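Local coordinates for macrophage migration inhibitory factor-like protein (Entamoeba histolytica, PDB 6CUQ), which belongs to the macrophage migration inhibitory factor family, small alpha/beta proteins that assemble as trimers, at residues 14-19 and 89-94. Numbering follows the deposited sequence.
Sequences ITLSAD and KLLEQK
Leu-91 reaches from its helix to two strand residues at once, one methyl for each: CD1 lies 4.2 Å from CG2 of Ile-14, and CD2 lies 4.2 Å from CD1 of Leu-16. Both approaches are apolar, and no hydrogen bond joins the two segments, so the contact rests on van der Waals packing. The gamma-branch of Ile-14 that does the touching stands anti to the backbone N, while CG1 (chi1 -57°) sits beside that N; Ile-14 and Leu-91 run past each other in opposite directions. Leu-16 and Leu-91 are the closest pair along the backbones, with CA atoms 8.9 Å apart. This is the layered alpha/beta packing of the MIF fold, in which helices 22-40 and 80-95 cover one face of a four-stranded sheet. Ile-28 of helix 22-40 touches all three residues, and Leu-91 also touches Ala-66 and Ile-68 of strand 66-72. Backbone hydrogen bonds to Gln-50 and Val-52 of strand 48-53 hold Ile-14 in the sheet. Thr-15 points away from the helix and packs on Val-52 of a neighbouring subunit, while the salt bridge from Lys-94 NZ to Glu-27 OE1 links helices 80-95 and 22-40.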
loop_
_atom_site.group_PDB
_atom_site.type_symbol
_atom_site.label_atom_id
_atom_site.label_comp_id
_atom_site.label_asym_id
_atom_site.label_seq_id
_atom_site.Cartn_x
_atom_site.Cartn_y
_atom_site.Cartn_z
ATOM N N ILE B 14 3.066 -7.209 -0.328
ATOM C CA ILE B 14 4.040 -7.405 -1.392
ATOM C C ILE B 14 3.376 -6.983 -2.693
ATOM O O ILE B 14 2.381 -7.582 -3.130
ATOM C CB ILE B 14 4.517 -8.860 -1.461
ATOM C CG1 ILE B 14 5.096 -9.277 -0.107
ATOM C CG2 ILE B 14 5.561 -9.017 -2.573
ATOM C CD1 ILE B 14 5.442 -10.750 -0.000
ATOM N N THR B 15 3.903 -5.925 -3.289
ATOM C CA THR B 15 3.467 -5.438 -4.587
ATOM C C THR B 15 4.576 -5.803 -5.562
ATOM O O THR B 15 5.692 -5.284 -5.459
ATOM C CB THR B 15 3.220 -3.930 -4.530
ATOM O OG1 THR B 15 2.308 -3.631 -3.461
ATOM C CG2 THR B 15 2.706 -3.384 -5.869
ATOM N N LEU B 16 4.303 -6.723 -6.475
ATOM C CA LEU B 16 5.348 -7.161 -7.386
ATOM C C LEU B 16 4.830 -7.211 -8.813
ATOM O O LEU B 16 3.629 -7.355 -9.059
ATOM C CB LEU B 16 5.916 -8.518 -6.965
ATOM C CG LEU B 16 5.188 -9.807 -7.325
ATOM C CD1 LEU B 16 5.977 -10.987 -6.785
ATOM C CD2 LEU B 16 3.774 -9.825 -6.807
ATOM N N SER B 17 5.755 -7.065 -9.759
ATOM C CA SER B 17 5.404 -6.941 -11.166
ATOM C C SER B 17 5.946 -8.080 -12.023
ATOM O O SER B 17 6.161 -7.905 -13.220
ATOM C CB SER B 17 5.897 -5.600 -11.710
ATOM O OG SER B 17 7.278 -5.684 -11.989
ATOM N N ALA B 18 6.161 -9.253 -11.453
ATOM C CA ALA B 18 6.589 -10.388 -12.256
ATOM C C ALA B 18 5.384 -11.067 -12.891
ATOM O O ALA B 18 4.267 -11.004 -12.379
ATOM C CB ALA B 18 7.373 -11.395 -11.418
ATOM N N ASP B 19 5.626 -11.726 -14.018
ATOM C CA ASP B 19 4.622 -12.550 -14.694
ATOM C C ASP B 19 4.670 -13.947 -14.069
ATOM O O ASP B 19 5.481 -14.790 -14.449
ATOM C CB ASP B 19 4.907 -12.557 -16.200
ATOM C CG ASP B 19 4.040 -13.538 -16.975
ATOM O OD1 ASP B 19 2.877 -13.770 -16.585
ATOM O OD2 ASP B 19 4.534 -14.113 -17.971
ATOM N N LYS B 89 15.667 -13.190 -1.267
ATOM C CA LYS B 89 15.924 -14.561 -1.697
ATOM C C LYS B 89 14.633 -15.241 -2.123
ATOM O O LYS B 89 14.626 -16.017 -3.088
ATOM C CB LYS B 89 16.616 -15.348 -0.585
ATOM N N LEU B 90 13.528 -14.926 -1.449
ATOM C CA LEU B 90 12.239 -15.515 -1.796
ATOM C C LEU B 90 11.747 -15.052 -3.171
ATOM O O LEU B 90 11.365 -15.878 -4.009
ATOM C CB LEU B 90 11.208 -15.198 -0.707
ATOM C CG LEU B 90 9.809 -15.644 -1.132
ATOM C CD1 LEU B 90 9.860 -17.137 -1.343
ATOM C CD2 LEU B 90 8.689 -15.236 -0.154
ATOM N N LEU B 91 11.700 -13.731 -3.405
ATOM C CA LEU B 91 11.198 -13.234 -4.692
ATOM C C LEU B 91 12.127 -13.602 -5.835
ATOM O O LEU B 91 11.675 -13.765 -6.973
ATOM C CB LEU B 91 10.979 -11.721 -4.657
ATOM C CG LEU B 91 9.843 -11.289 -3.728
ATOM C CD1 LEU B 91 9.394 -9.881 -4.027
ATOM C CD2 LEU B 91 8.675 -12.259 -3.780
ATOM N N GLU B 92 13.420 -13.721 -5.562
ATOM C CA GLU B 92 14.324 -14.231 -6.582
ATOM C C GLU B 92 14.018 -15.692 -6.907
ATOM O O GLU B 92 13.968 -16.078 -8.084
ATOM C CB GLU B 92 15.771 -14.055 -6.122
ATOM C CG GLU B 92 16.795 -14.261 -7.215
ATOM C CD GLU B 92 16.995 -15.724 -7.558
ATOM O OE1 GLU B 92 17.016 -16.559 -6.622
ATOM O OE2 GLU B 92 17.116 -16.034 -8.764
ATOM N N GLN B 93 13.808 -16.522 -5.883
ATOM C CA GLN B 93 13.633 -17.949 -6.135
ATOM C C GLN B 93 12.313 -18.220 -6.851
ATOM O O GLN B 93 12.259 -19.058 -7.758
ATOM C CB GLN B 93 13.686 -18.745 -4.829
ATOM C CG GLN B 93 13.128 -20.158 -4.989
ATOM C CD GLN B 93 12.548 -20.726 -3.704
ATOM O OE1 GLN B 93 13.033 -20.449 -2.607
ATOM N NE2 GLN B 93 11.491 -21.528 -3.839
ATOM N N LYS B 94 11.242 -17.518 -6.460
ATOM C CA LYS B 94 9.908 -17.801 -6.984
ATOM C C LYS B 94 9.530 -16.957 -8.198
ATOM O O LYS B 94 8.740 -17.416 -9.030
ATOM C CB LYS B 94 8.847 -17.577 -5.897
ATOM C CG LYS B 94 9.030 -18.361 -4.599
ATOM C CD LYS B 94 8.640 -19.834 -4.717
ATOM C CE LYS B 94 8.163 -20.405 -3.354
ATOM N NZ LYS B 94 8.132 -21.883 -3.360
#